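Local coordinates for protein malonyl-CoA decarboxylase (Rhodopseudomonas palustris, PDB 4KSA) that probably catalyses the decarboxylation of malonyl-CoA to acetyl-CoA, at residues A134-R146 with S269-G281. Numbering follows the deposited sequence.
Sequences AALVKMREAVLAR and SNTQQGLAGISFG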
ATOM      1  N   ALA A 134     -22.041 -10.470  -5.185  1.00 39.02           N
ATOM      2  CA  ALA A 134     -22.373  -9.883  -6.476  1.00 37.52           C
ATOM      3  C   ALA A 134     -23.558 -10.626  -7.089  1.00 35.55           C
ATOM      4  O   ALA A 134     -24.484 -10.020  -7.617  1.00 35.01           O
ATOM      5  CB  ALA A 134     -21.168  -9.944  -7.403  1.00 34.75           C
ATOM      6  N   ALA A 135     -23.523 -11.947  -7.008  1.00 34.47           N
ATOM      7  CA  ALA A 135     -24.598 -12.756  -7.549  1.00 32.56           C
ATOM      8  C   ALA A 135     -25.899 -12.464  -6.781  1.00 32.71           C
ATOM      9  O   ALA A 135     -26.971 -12.368  -7.380  1.00 31.99           O
ATOM     10  CB  ALA A 135     -24.223 -14.221  -7.453  1.00 29.30           C
ATOM     11  N   LEU A 136     -25.808 -12.315  -5.459  1.00 32.29           N
ATOM     12  CA  LEU A 136     -26.993 -12.028  -4.669  1.00 33.04           C
ATOM     13  C   LEU A 136     -27.579 -10.674  -5.014  1.00 33.38           C
ATOM     14  O   LEU A 136     -28.787 -10.485  -4.940  1.00 36.12           O
ATOM     15  CB  LEU A 136     -26.691 -12.070  -3.172  1.00 35.18           C
ATOM     16  CG  LEU A 136     -26.864 -13.399  -2.431  1.00 37.58           C
ATOM     17  CD1 LEU A 136     -28.239 -13.996  -2.722  1.00 38.64           C
ATOM     18  CD2 LEU A 136     -25.805 -14.348  -2.865  1.00 40.74           C
ATOM     19  N   VAL A 137     -26.737  -9.722  -5.382  1.00 32.18           N
ATOM     20  CA  VAL A 137     -27.244  -8.407  -5.732  1.00 32.57           C
ATOM     21  C   VAL A 137     -28.009  -8.522  -7.038  1.00 32.78           C
ATOM     22  O   VAL A 137     -29.087  -7.934  -7.197  1.00 31.79           O
ATOM     23  CB  VAL A 137     -26.108  -7.372  -5.897  1.00 33.63           C
ATOM     24  CG1 VAL A 137     -26.655  -6.073  -6.494  1.00 29.98           C
ATOM     25  CG2 VAL A 137     -25.457  -7.106  -4.538  1.00 33.59           C
ATOM     26  N   LYS A 138     -27.444  -9.287  -7.969  1.00 34.48           N
ATOM     27  CA  LYS A 138     -28.062  -9.489  -9.270  1.00 35.50           C
ATOM     28  C   LYS A 138     -29.378 -10.212  -9.080  1.00 35.47           C
ATOM     29  O   LYS A 138     -30.353  -9.903  -9.746  1.00 35.04           O
ATOM     30  CB  LYS A 138     -27.142 -10.285 -10.197  1.00 37.73           C
ATOM     31  CG  LYS A 138     -26.603  -9.470 -11.391  1.00 44.95           C
ATOM     32  CD  LYS A 138     -25.728  -8.283 -10.933  1.00 51.85           C
ATOM     33  CE  LYS A 138     -24.391  -8.759 -10.292  1.00 56.32           C
ATOM     34  NZ  LYS A 138     -23.660  -7.749  -9.446  1.00 53.33           N
HETATM   35  N   MSE A 139     -29.404 -11.155  -8.146  1.00 38.36           N
HETATM   36  CA  MSE A 139     -30.614 -11.918  -7.847  1.00 40.62           C
HETATM   37  C   MSE A 139     -31.668 -11.019  -7.196  1.00 37.95           C
HETATM   38  O   MSE A 139     -32.856 -11.132  -7.469  1.00 34.56           O
HETATM   39  CB  MSE A 139     -30.269 -13.089  -6.921  1.00 48.21           C
HETATM   40  CG  MSE A 139     -31.451 -14.027  -6.596  1.00 57.21           C
HETATM   41 SE   MSE A 139     -30.898 -15.665  -5.683  1.00 67.53          SE
HETATM   42  CE  MSE A 139     -31.740 -15.404  -3.985  1.00 62.38           C
ATOM     43  N   ARG A 140     -31.229 -10.113  -6.340  1.00 36.70           N
ATOM     44  CA  ARG A 140     -32.159  -9.221  -5.696  1.00 37.79           C
ATOM     45  C   ARG A 140     -32.735  -8.280  -6.753  1.00 37.20           C
ATOM     46  O   ARG A 140     -33.887  -7.868  -6.684  1.00 38.08           O
ATOM     47  CB  ARG A 140     -31.451  -8.435  -4.593  1.00 39.96           C
ATOM     48  CG  ARG A 140     -32.412  -7.821  -3.594  1.00 42.58           C
ATOM     49  CD  ARG A 140     -32.025  -6.398  -3.228  1.00 42.14           C
ATOM     50  NE  ARG A 140     -33.164  -5.741  -2.609  1.00 41.94           N
ATOM     51  CZ  ARG A 140     -33.255  -4.443  -2.369  1.00 42.43           C
ATOM     52  NH1 ARG A 140     -34.353  -3.961  -1.806  1.00 45.15           N
ATOM     53  NH2 ARG A 140     -32.262  -3.631  -2.690  1.00 41.95           N
ATOM     54  N   GLU A 141     -31.923  -7.939  -7.740  1.00 38.56           N
ATOM     55  CA  GLU A 141     -32.383  -7.066  -8.819  1.00 40.19           C
ATOM     56  C   GLU A 141     -33.574  -7.740  -9.522  1.00 39.59           C
ATOM     57  O   GLU A 141     -34.555  -7.083  -9.871  1.00 36.51           O
ATOM     58  CB  GLU A 141     -31.249  -6.829  -9.813  1.00 40.45           C
ATOM     59  CG  GLU A 141     -31.604  -5.944 -10.980  1.00 43.70           C
ATOM     60  CD  GLU A 141     -30.445  -5.789 -11.964  1.00 50.09           C
ATOM     61  OE1 GLU A 141     -30.674  -5.230 -13.057  1.00 51.84           O
ATOM     62  OE2 GLU A 141     -29.301  -6.216 -11.648  1.00 51.11           O
ATOM     63  N   ALA A 142     -33.469  -9.058  -9.705  1.00 38.99           N
ATOM     64  CA  ALA A 142     -34.503  -9.866 -10.336  1.00 39.27           C
ATOM     65  C   ALA A 142     -35.791  -9.861  -9.527  1.00 40.34           C
ATOM     66  O   ALA A 142     -36.867  -9.638 -10.072  1.00 40.04           O
ATOM     67  CB  ALA A 142     -34.018 -11.289 -10.505  1.00 38.73           C
ATOM     68  N   VAL A 143     -35.698 -10.107  -8.225  1.00 40.82           N
ATOM     69  CA  VAL A 143     -36.921 -10.105  -7.449  1.00 41.94           C
ATOM     70  C   VAL A 143     -37.508  -8.690  -7.456  1.00 43.39           C
ATOM     71  O   VAL A 143     -38.721  -8.527  -7.452  1.00 44.83           O
ATOM     72  CB  VAL A 143     -36.709 -10.647  -5.995  1.00 40.02           C
ATOM     73  CG1 VAL A 143     -35.268 -11.006  -5.783  1.00 40.19           C
ATOM     74  CG2 VAL A 143     -37.192  -9.640  -4.966  1.00 38.58           C
ATOM     75  N   LEU A 144     -36.659  -7.665  -7.489  1.00 42.45           N
ATOM     76  CA  LEU A 144     -37.181  -6.302  -7.514  1.00 40.75           C
ATOM     77  C   LEU A 144     -37.948  -6.072  -8.800  1.00 40.51           C
ATOM     78  O   LEU A 144     -38.980  -5.404  -8.804  1.00 41.65           O
ATOM     79  CB  LEU A 144     -36.060  -5.261  -7.394  1.00 37.44           C
ATOM     80  CG  LEU A 144     -35.672  -4.976  -5.941  1.00 38.87           C
ATOM     81  CD1 LEU A 144     -34.421  -4.119  -5.833  1.00 37.67           C
ATOM     82  CD2 LEU A 144     -36.839  -4.301  -5.281  1.00 36.58           C
ATOM     83  N   ALA A 145     -37.448  -6.633  -9.891  1.00 39.11           N
ATOM     84  CA  ALA A 145     -38.084  -6.470 -11.185  1.00 39.03           C
ATOM     85  C   ALA A 145     -39.389  -7.255 -11.270  1.00 41.69           C
ATOM     86  O   ALA A 145     -40.228  -6.984 -12.124  1.00 42.81           O
ATOM     87  CB  ALA A 145     -37.134  -6.906 -12.292  1.00 33.47           C
ATOM     88  N   ARG A 146     -39.583  -8.210 -10.371  1.00 44.82           N
ATOM     89  CA  ARG A 146     -40.792  -9.012 -10.426  1.00 47.08           C
ATOM     90  C   ARG A 146     -41.881  -8.787  -9.377  1.00 46.29           C
ATOM     91  O   ARG A 146     -42.882  -9.498  -9.370  1.00 45.95           O
ATOM     92  CB  ARG A 146     -40.393 -10.492 -10.503  1.00 50.62           C
ATOM     93  CG  ARG A 146     -40.425 -11.008 -11.958  1.00 58.23           C
ATOM     94  CD  ARG A 146     -39.397 -12.083 -12.267  1.00 62.77           C
ATOM     95  NE  ARG A 146     -38.071 -11.517 -12.528  1.00 66.96           N
ATOM     96  CZ  ARG A 146     -37.007 -12.228 -12.915  1.00 68.44           C
ATOM     97  NH1 ARG A 146     -35.841 -11.619 -13.125  1.00 68.07           N
ATOM     98  NH2 ARG A 146     -37.106 -13.547 -13.102  1.00 67.82           N
ATOM     99  N   SER A 269     -25.322   9.050  -9.173  1.00 42.66           N
ATOM    100  CA  SER A 269     -26.021   7.813  -9.515  1.00 41.86           C
ATOM    101  C   SER A 269     -25.691   6.568  -8.718  1.00 41.31           C
ATOM    102  O   SER A 269     -24.544   6.358  -8.336  1.00 42.50           O
ATOM    103  CB  SER A 269     -25.835   7.509 -11.002  1.00 40.54           C
ATOM    104  OG  SER A 269     -24.672   8.126 -11.508  1.00 43.63           O
ATOM    105  N   ASN A 270     -26.722   5.759  -8.453  1.00 41.45           N
ATOM    106  CA  ASN A 270     -26.573   4.492  -7.735  1.00 41.31           C
ATOM    107  C   ASN A 270     -26.399   3.467  -8.845  1.00 41.18           C
ATOM    108  O   ASN A 270     -27.316   3.269  -9.631  1.00 43.26           O
ATOM    109  CB  ASN A 270     -27.823   4.167  -6.946  1.00 41.67           C
ATOM    110  CG  ASN A 270     -27.545   4.027  -5.470  1.00 47.04           C
ATOM    111  OD1 ASN A 270     -27.347   5.029  -4.770  1.00 48.41           O
ATOM    112  ND2 ASN A 270     -27.512   2.776  -4.981  1.00 46.37           N
ATOM    113  N   THR A 271     -25.252   2.791  -8.901  1.00 38.48           N
ATOM    114  CA  THR A 271     -24.994   1.878 -10.011  1.00 36.31           C
ATOM    115  C   THR A 271     -25.515   0.471  -9.980  1.00 35.40           C
ATOM    116  O   THR A 271     -25.570  -0.182 -11.015  1.00 37.08           O
ATOM    117  CB  THR A 271     -23.495   1.783 -10.306  1.00 34.87           C
ATOM    118  OG1 THR A 271     -22.870   0.919  -9.344  1.00 32.58           O
ATOM    119  CG2 THR A 271     -22.866   3.170 -10.238  1.00 33.60           C
ATOM    120  N   GLN A 272     -25.890  -0.011  -8.813  1.00 36.17           N
ATOM    121  CA  GLN A 272     -26.374  -1.376  -8.710  1.00 37.49           C
ATOM    122  C   GLN A 272     -27.860  -1.455  -8.420  1.00 38.23           C
ATOM    123  O   GLN A 272     -28.294  -1.219  -7.292  1.00 39.18           O
ATOM    124  CB  GLN A 272     -25.603  -2.128  -7.613  1.00 39.08           C
ATOM    125  CG  GLN A 272     -24.092  -2.020  -7.710  1.00 39.20           C
ATOM    126  CD  GLN A 272     -23.565  -2.504  -9.042  1.00 39.50           C
ATOM    127  OE1 GLN A 272     -22.952  -1.746  -9.790  1.00 38.56           O
ATOM    128  NE2 GLN A 272     -23.803  -3.769  -9.348  1.00 39.35           N
ATOM    129  N   GLN A 273     -28.633  -1.793  -9.448  1.00 41.07           N
ATOM    130  CA  GLN A 273     -30.078  -1.958  -9.332  1.00 42.34           C
ATOM    131  C   GLN A 273     -30.463  -2.746  -8.072  1.00 42.29           C
ATOM    132  O   GLN A 273     -31.379  -2.348  -7.346  1.00 41.33           O
ATOM    133  CB  GLN A 273     -30.607  -2.676 -10.570  1.00 47.19           C
ATOM    134  CG  GLN A 273     -30.960  -1.729 -11.689  1.00 56.61           C
ATOM    135  CD  GLN A 273     -32.050  -0.744 -11.273  1.00 62.63           C
ATOM    136  OE1 GLN A 273     -32.237   0.305 -11.902  1.00 64.65           O
ATOM    137  NE2 GLN A 273     -32.785  -1.087 -10.206  1.00 65.58           N
ATOM    138  N   GLY A 274     -29.748  -3.851  -7.823  1.00 39.88           N
ATOM    139  CA  GLY A 274     -30.000  -4.689  -6.667  1.00 36.60           C
ATOM    140  C   GLY A 274     -29.661  -4.064  -5.323  1.00 37.91           C
ATOM    141  O   GLY A 274     -29.869  -4.688  -4.274  1.00 36.37           O
ATOM    142  N   LEU A 275     -29.128  -2.844  -5.336  1.00 37.30           N
ATOM    143  CA  LEU A 275     -28.790  -2.183  -4.087  1.00 38.75           C
ATOM    144  C   LEU A 275     -29.796  -1.102  -3.768  1.00 40.10           C
ATOM    145  O   LEU A 275     -29.733  -0.476  -2.716  1.00 40.71           O
ATOM    146  CB  LEU A 275     -27.382  -1.596  -4.134  1.00 37.64           C
ATOM    147  CG  LEU A 275     -26.284  -2.668  -4.138  1.00 40.61           C
ATOM    148  CD1 LEU A 275     -24.909  -2.003  -4.185  1.00 35.82           C
ATOM    149  CD2 LEU A 275     -26.443  -3.576  -2.904  1.00 37.48           C
ATOM    150  N   ALA A 276     -30.744  -0.899  -4.675  1.00 41.62           N
ATOM    151  CA  ALA A 276     -31.790   0.095  -4.466  1.00 41.99           C
ATOM    152  C   ALA A 276     -32.398  -0.046  -3.078  1.00 43.23           C
ATOM    153  O   ALA A 276     -32.733  -1.148  -2.637  1.00 43.33           O
ATOM    154  CB  ALA A 276     -32.868  -0.060  -5.510  1.00 39.48           C
ATOM    155  N   GLY A 277     -32.523   1.075  -2.381  1.00 44.43           N
ATOM    156  CA  GLY A 277     -33.113   1.039  -1.060  1.00 46.47           C
ATOM    157  C   GLY A 277     -32.177   0.683   0.072  1.00 48.14           C
ATOM    158  O   GLY A 277     -32.627   0.510   1.207  1.00 49.18           O
ATOM    159  N   ILE A 278     -30.888   0.548  -0.219  1.00 48.69           N
ATOM    160  CA  ILE A 278     -29.927   0.235   0.830  1.00 50.23           C
ATOM    161  C   ILE A 278     -29.211   1.539   1.120  1.00 52.12           C
ATOM    162  O   ILE A 278     -28.713   2.185   0.197  1.00 53.62           O
ATOM    163  CB  ILE A 278     -28.912  -0.842   0.389  1.00 49.12           C
ATOM    164  CG1 ILE A 278     -29.506  -2.232   0.584  1.00 49.41           C
ATOM    165  CG2 ILE A 278     -27.666  -0.761   1.237  1.00 50.21           C
ATOM    166  CD1 ILE A 278     -30.813  -2.461  -0.121  1.00 52.04           C
ATOM    167  N   SER A 279     -29.186   1.928   2.393  1.00 53.19           N
ATOM    168  CA  SER A 279     -28.550   3.171   2.823  1.00 53.31           C
ATOM    169  C   SER A 279     -27.052   3.050   3.016  1.00 52.52           C
ATOM    170  O   SER A 279     -26.563   2.059   3.537  1.00 51.96           O
ATOM    171  CB  SER A 279     -29.168   3.656   4.136  1.00 56.10           C
ATOM    172  OG  SER A 279     -28.381   4.687   4.730  1.00 55.87           O
ATOM    173  N   PHE A 280     -26.331   4.083   2.597  1.00 52.34           N
ATOM    174  CA  PHE A 280     -24.886   4.117   2.737  1.00 51.70           C
ATOM    175  C   PHE A 280     -24.510   5.315   3.580  1.00 50.24           C
ATOM    176  O   PHE A 280     -23.373   5.777   3.570  1.00 51.45           O
ATOM    177  CB  PHE A 280     -24.230   4.187   1.361  1.00 51.25           C
ATOM    178  CG  PHE A 280     -24.351   2.917   0.591  1.00 51.74           C
ATOM    179  CD1 PHE A 280     -23.739   1.758   1.055  1.00 51.79           C
ATOM    180  CD2 PHE A 280     -25.128   2.854  -0.559  1.00 52.33           C
ATOM    181  CE1 PHE A 280     -23.902   0.549   0.387  1.00 53.27           C
ATOM    182  CE2 PHE A 280     -25.300   1.649  -1.239  1.00 53.20           C
ATOM    183  CZ  PHE A 280     -24.686   0.493  -0.761  1.00 53.63           C
ATOM    184  N   GLY A 281     -25.483   5.800   4.334  1.00 48.92           N
ATOM    185  CA  GLY A 281     -25.245   6.949   5.170  1.00 47.58           C
ATOM    186  C   GLY A 281     -25.793   8.198   4.513  1.00 47.23           C
ATOM    187  O   GLY A 281     -26.037   8.257   3.302  1.00 45.00           O
TER
HETATM  188  O   HOH W   1     -28.244  -5.192  -9.498  1.00 21.23           O
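The seam between the helical N-terminal domain and the C-terminal domain, whose family is grouped with the acetyltransferases, is bridged where Arg140 of helix 132-146 reaches the loop that follows strand 262-270. Its NH2 donates to two backbone carbonyls at once: NH2 to Ala276 O is nearly straight at 161°, its 2.5 Å length doubtfully short, and NH2 to Gly274 O is 3.1 Å. Both oxygens lie in the guanidinium plane, but for Gly274 the nitrogen sits above the carbonyl plane. With CG anti to the backbone N (chi1 -162°) and a bend at chi2, the side chain runs past Gly274 to these carbonyls. Leu144 CD1 lies over the centre of one guanidinium face, 3.6 Å above the plane, while a salt bridge from NE to Asp157 helps fix the group's rotation. With no side chain in the way, Gly274 lets the loop lie close against the helix, its CA making a CA-H...O contact with Val137 O at 3.4 Å. The extended Glu141 side chain crosses that of Gln273 at about a right angle, and a water links Glu141 OE2 to Gly274 N. The 3-10 turn at 273-275, followed by a type II beta turn from Leu275 to Ile278, presents both carbonyls to one arginine: an interdomain contact of helix against loop backbone.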